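Protein CbbY (Rhodobacter sphaeroides, PDB 4UAS) removes a phosphate, with magnesium as cofactor, from xylulose-1,5-bisphosphate, a potent inhibitor of Rubisco that Rubisco itself produces. Local coordinates at residues R190-P195 / D212-L217; A98-E103 / G218-L223. One frame throughout, in Å; residues are numbered along the deposited sequence.

Contact 1: R190-P195 / D212-L217; sequences RCIVSP and DSFAEL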
loop_
_atom_site.group_PDB
_atom_site.type_symbol
_atom_site.label_atom_id
_atom_site.label_comp_id
_atom_site.label_asym_id
_atom_site.label_seq_id
_atom_site.Cartn_x
_atom_site.Cartn_y
_atom_site.Cartn_z
ATOM N N ARG A 190 5.920 -11.542 -11.437
ATOM C CA ARG A 190 7.215 -10.953 -11.158
ATOM C C ARG A 190 7.040 -9.706 -10.314
ATOM O O ARG A 190 6.054 -8.977 -10.437
ATOM C CB ARG A 190 7.949 -10.670 -12.422
ATOM C CG ARG A 190 8.430 -12.039 -13.116
ATOM C CD ARG A 190 9.345 -11.917 -14.295
ATOM N NE ARG A 190 8.721 -10.957 -15.217
ATOM C CZ ARG A 190 9.122 -9.710 -15.475
ATOM N NH1 ARG A 190 10.114 -9.194 -14.748
ATOM N NH2 ARG A 190 8.453 -8.954 -16.369
ATOM N N CYS A 191 8.007 -9.455 -9.440
ATOM C CA CYS A 191 7.829 -8.401 -8.442
ATOM C C CYS A 191 9.183 -7.683 -8.209
ATOM O O CYS A 191 10.195 -8.314 -7.964
ATOM C CB CYS A 191 7.325 -9.010 -7.142
ATOM S SG CYS A 191 6.979 -7.793 -5.841
ATOM N N ILE A 192 9.115 -6.369 -8.393
ATOM C CA ILE A 192 10.227 -5.436 -8.113
ATOM C C ILE A 192 9.986 -4.823 -6.748
ATOM O O ILE A 192 8.947 -4.214 -6.544
ATOM C CB ILE A 192 10.173 -4.277 -9.090
ATOM C CG1 ILE A 192 10.035 -4.770 -10.533
ATOM C CG2 ILE A 192 11.412 -3.419 -8.889
ATOM C CD1 ILE A 192 11.114 -5.732 -10.929
ATOM N N VAL A 193 10.959 -4.984 -5.839
ATOM C CA VAL A 193 10.864 -4.469 -4.508
ATOM C C VAL A 193 11.809 -3.281 -4.325
ATOM O O VAL A 193 12.995 -3.397 -4.641
ATOM C CB VAL A 193 11.113 -5.554 -3.446
ATOM C CG1 VAL A 193 11.130 -4.957 -2.051
ATOM C CG2 VAL A 193 10.106 -6.670 -3.540
ATOM N N SER A 194 11.327 -2.224 -3.688
ATOM C CA SER A 194 12.199 -1.169 -3.128
ATOM C C SER A 194 11.714 -0.882 -1.733
ATOM O O SER A 194 10.610 -0.368 -1.553
ATOM C CB SER A 194 12.204 0.096 -3.930
ATOM O OG SER A 194 13.158 1.022 -3.363
ATOM N N PRO A 195 12.483 -1.269 -0.687
ATOM C CA PRO A 195 11.998 -1.069 0.690
ATOM C C PRO A 195 12.045 0.350 1.141
ATOM O O PRO A 195 12.586 1.224 0.475
ATOM C CB PRO A 195 12.877 -1.977 1.515
ATOM C CG PRO A 195 14.079 -2.048 0.772
ATOM C CD PRO A 195 13.822 -1.904 -0.730
ATOM N N ASP A 212 17.311 0.099 -4.334
ATOM C CA ASP A 212 17.279 1.147 -3.361
ATOM C C ASP A 212 16.279 2.236 -3.641
ATOM O O ASP A 212 15.805 2.929 -2.730
ATOM C CB ASP A 212 18.685 1.778 -3.206
ATOM C CG ASP A 212 19.719 0.892 -2.527
ATOM O OD1 ASP A 212 19.342 -0.080 -1.874
ATOM O OD2 ASP A 212 20.929 1.214 -2.663
ATOM N N SER A 213 15.925 2.421 -4.917
ATOM C CA SER A 213 14.972 3.410 -5.342
ATOM C C SER A 213 14.292 2.946 -6.614
ATOM O O SER A 213 14.957 2.387 -7.470
ATOM C CB SER A 213 15.691 4.724 -5.684
ATOM O OG SER A 213 14.785 5.696 -6.204
ATOM N N PHE A 214 12.984 3.214 -6.754
ATOM C CA PHE A 214 12.318 2.974 -8.035
ATOM C C PHE A 214 12.884 3.843 -9.188
ATOM O O PHE A 214 12.657 3.524 -10.348
ATOM C CB PHE A 214 10.815 3.056 -7.958
ATOM C CG PHE A 214 10.209 1.977 -7.065
ATOM C CD1 PHE A 214 10.280 0.649 -7.415
ATOM C CD2 PHE A 214 9.512 2.317 -5.920
ATOM C CE1 PHE A 214 9.664 -0.299 -6.664
ATOM C CE2 PHE A 214 8.897 1.354 -5.159
ATOM C CZ PHE A 214 9.005 0.011 -5.491
ATOM N N ALA A 215 13.628 4.898 -8.878
ATOM C CA ALA A 215 14.292 5.724 -9.911
ATOM C C ALA A 215 15.371 4.898 -10.551
ATOM O O ALA A 215 15.828 5.343 -11.607
ATOM C CB ALA A 215 14.835 6.992 -9.317
ATOM N N GLU A 216 15.784 3.750 -9.998
ATOM C CA GLU A 216 16.805 2.879 -10.581
ATOM C C GLU A 216 16.208 1.892 -11.548
ATOM O O GLU A 216 16.914 1.046 -12.087
ATOM C CB GLU A 216 17.579 2.179 -9.512
ATOM C CG GLU A 216 18.315 3.119 -8.595
ATOM C CD GLU A 216 18.858 2.503 -7.293
ATOM O OE1 GLU A 216 18.419 1.478 -6.822
ATOM O OE2 GLU A 216 19.599 3.180 -6.601
ATOM N N LEU A 217 14.890 1.919 -11.755
ATOM C CA LEU A 217 14.272 0.948 -12.672
ATOM C C LEU A 217 14.849 1.029 -14.068
ATOM O O LEU A 217 14.999 -0.009 -14.703
ATOM C CB LEU A 217 12.796 1.184 -12.739
ATOM C CG LEU A 217 12.061 0.410 -11.696
ATOM C CD1 LEU A 217 10.605 0.837 -11.651
ATOM C CD2 LEU A 217 12.118 -1.095 -12.016
HETATM O O HOH W 1 15.148 1.535 -0.399
#
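Ser-194 sets its CB over the centre of the Phe-214 ring, and this CH-pi contact carries much of the meeting. CB stands 3.6 Å from the centroid of the Phe-214 ring, 13° off the ring normal, so it sits near the centre of the face, somewhat nearer CZ than CG. In the plane of the same ring, at its edge, lies a polar neighbour: Ile-192 O is 4.0 Å from Phe-214 CE1.

Apolar contacts involve Ile-192, two residues before Ser-194. In the conformer described, Ile-192 CG2 meets Leu-217 CD2 at 4.0 Å, and the two side chains cross obliquely; the same methyl also approaches Phe-214 CE1.

Strand 190-193 is a parallel strand of the HAD-type sheet, paired with strands 171-175 and 209-210. The chain leaves 209-210 and folds back through the 3-10 turn 214-216, which lays Phe-214 against the end of strand 190-193. The ring lies about 7 Å, side chain to side chain, from Asp-8, which binds magnesium and is probably the nucleophile, and also touches Leu-174.

The polar links are indirect. Ser-194 OG is anti to the backbone N (chi1 -176°), which places it beside the carbonyl carbon, where it is hydrogen-bonded to Leu-211 O; its 3.3 Å approach to Asp-212 O has too poor an angle for a bond. Water 1 bridges the segments by donating to Pro-195 O at 2.7 Å and to Asp-212 O at 2.8 Å. Within 212-217, Ser-213 OG accepts from Ala-215 N at 3.0 Å, an ST turn at the start of the 3-10 turn.

Contact 2: A98-E103 / G218-L223; sequences ADLIAE and GGLAGL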
loop_
_atom_site.group_PDB
_atom_site.type_symbol
_atom_site.label_atom_id
_atom_site.label_comp_id
_atom_site.label_asym_id
_atom_site.label_seq_id
_atom_site.Cartn_x
_atom_site.Cartn_y
_atom_site.Cartn_z
ATOM N N ALA A 98 6.322 8.603 -10.596
ATOM C CA ALA A 98 5.664 9.442 -11.582
ATOM C C ALA A 98 6.215 9.197 -12.990
ATOM O O ALA A 98 5.433 9.096 -13.963
ATOM C CB ALA A 98 5.763 10.944 -11.226
ATOM N N ASP A 99 7.534 9.098 -13.135
ATOM C CA ASP A 99 8.150 8.853 -14.475
ATOM C C ASP A 99 7.704 7.508 -15.047
ATOM O O ASP A 99 7.426 7.422 -16.244
ATOM C CB ASP A 99 9.634 8.888 -14.357
ATOM C CG ASP A 99 10.164 10.271 -14.037
ATOM O OD1 ASP A 99 9.448 11.259 -14.250
ATOM O OD2 ASP A 99 11.349 10.347 -13.650
ATOM N N LEU A 100 7.668 6.445 -14.247
ATOM C CA LEU A 100 7.256 5.144 -14.730
ATOM C C LEU A 100 5.779 5.199 -15.203
ATOM O O LEU A 100 5.452 4.636 -16.248
ATOM C CB LEU A 100 7.432 4.103 -13.653
ATOM C CG LEU A 100 7.063 2.687 -14.090
ATOM C CD1 LEU A 100 7.980 2.224 -15.142
ATOM C CD2 LEU A 100 7.073 1.735 -12.889
ATOM N N ILE A 101 4.916 5.840 -14.407
ATOM C CA ILE A 101 3.507 5.861 -14.775
ATOM C C ILE A 101 3.331 6.626 -16.062
ATOM O O ILE A 101 2.545 6.227 -16.931
ATOM C CB ILE A 101 2.700 6.392 -13.608
ATOM C CG1 ILE A 101 2.639 5.290 -12.531
ATOM C CG2 ILE A 101 1.276 6.837 -14.022
ATOM C CD1 ILE A 101 2.057 5.686 -11.187
ATOM N N ALA A 102 4.057 7.709 -16.231
ATOM C CA ALA A 102 3.911 8.491 -17.490
ATOM C C ALA A 102 4.399 7.715 -18.659
ATOM O O ALA A 102 3.749 7.750 -19.716
ATOM C CB ALA A 102 4.678 9.763 -17.351
ATOM N N GLU A 103 5.518 7.017 -18.554
ATOM C CA GLU A 103 6.032 6.188 -19.610
ATOM C C GLU A 103 5.051 5.059 -19.957
ATOM O O GLU A 103 4.845 4.747 -21.131
ATOM C CB GLU A 103 7.357 5.596 -19.236
ATOM C CG GLU A 103 8.093 4.997 -20.394
ATOM C CD GLU A 103 9.408 4.329 -20.003
ATOM O OE1 GLU A 103 9.780 4.431 -18.820
ATOM O OE2 GLU A 103 10.057 3.692 -20.873
ATOM N N GLY A 218 15.075 2.282 -14.536
ATOM C CA GLY A 218 15.597 2.442 -15.876
ATOM C C GLY A 218 14.545 2.286 -16.957
ATOM O O GLY A 218 14.836 1.889 -18.114
ATOM N N GLY A 219 13.332 2.656 -16.612
ATOM C CA GLY A 219 12.267 2.653 -17.629
ATOM C C GLY A 219 11.544 1.319 -17.724
ATOM O O GLY A 219 11.766 0.343 -16.959
ATOM N N LEU A 220 10.645 1.242 -18.705
ATOM C CA LEU A 220 9.821 0.050 -18.859
ATOM C C LEU A 220 10.658 -1.180 -19.112
ATOM O O LEU A 220 10.315 -2.263 -18.671
ATOM C CB LEU A 220 8.791 0.247 -19.998
ATOM C CG LEU A 220 7.627 1.220 -19.722
ATOM C CD1 LEU A 220 6.816 1.499 -21.032
ATOM C CD2 LEU A 220 6.698 0.742 -18.613
ATOM N N ALA A 221 11.815 -1.032 -19.824
ATOM C CA ALA A 221 12.664 -2.218 -20.067
ATOM C C ALA A 221 13.184 -2.824 -18.792
ATOM O O ALA A 221 13.474 -4.014 -18.724
ATOM C CB ALA A 221 13.825 -1.933 -21.019
ATOM N N GLY A 222 13.293 -1.976 -17.737
ATOM C CA GLY A 222 13.685 -2.448 -16.420
ATOM C C GLY A 222 12.695 -3.345 -15.757
ATOM O O GLY A 222 13.019 -3.985 -14.757
ATOM N N LEU A 223 11.486 -3.413 -16.299
ATOM C CA LEU A 223 10.446 -4.329 -15.853
ATOM C C LEU A 223 10.453 -5.660 -16.531
ATOM O O LEU A 223 9.697 -6.549 -16.126
ATOM C CB LEU A 223 9.046 -3.692 -16.003
ATOM C CG LEU A 223 8.832 -2.373 -15.311
ATOM C CD1 LEU A 223 7.499 -1.811 -15.692
ATOM C CD2 LEU A 223 8.950 -2.536 -13.793
HETATM O O HOH W 2 12.040 1.615 -21.144
#
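Glu-103 OE2 is held by two groups: water 2 donates to it at 2.9 Å, and Leu-220 N gives it a weak bond. The contact joins helix 97-107, which packs on the parallel sheet of the HAD fold, to the 3-10 turn 220-223 near the C terminus. With CG anti to the backbone N (chi1 -166°) and the chain extended beyond it, Glu-103 carries its carboxylate across to the turn. The Leu-220 N bond to Glu-103 OE2 is long, 3.3 Å, but nearly straight at 174°; a second weak one, to OE1, has 128°. Water 2 also accepts from Ala-221 N, so the carboxylate reaches two successive N-H groups, the first directly but weakly, the next through the water. The side chains meet tip to tip, Glu-103 CD 3.6 Å from Leu-220 CG. An alanine at Glu-103 would probably leave Leu-220 N without its carboxylate partner and open a gap beside the Leu-220 side chain. Gly-219 CA lies 3.3 Å from Glu-103 OE1; any side chain there would run into the carbonyl O of Gly-218, which accounts for the glycine. On the sheet side, where Leu-100 and Leu-223 both touch Leu-174, Leu-100 CD1 is 4.0 Å from Leu-220 CD2 and 4.1 Å from Leu-223 CD1.

From the N terminus, the chain first forms strand 4-7 and much later helix 97-107, whose residues 98-103 open contact 2. Strands 110-114, 140-142 and 171-175 follow before strand 190-193 opens contact 1. After strand 209-210, residues 212-217 close contact 1, a short loop with 16 residues between its segments; 218-223 follow directly and close contact 2, which spans 114. Contact 1 is therefore nested inside contact 2, their centres 11 Å apart. The continuous run 212-223 ties the end of strand 190-193 to helix 97-107. Leu-217 CD1 packs on Leu-100 CD2 at 3.8 Å, and Arg-190 NH2 probably hydrogen-bonds to Leu-223 O at 2.7 Å.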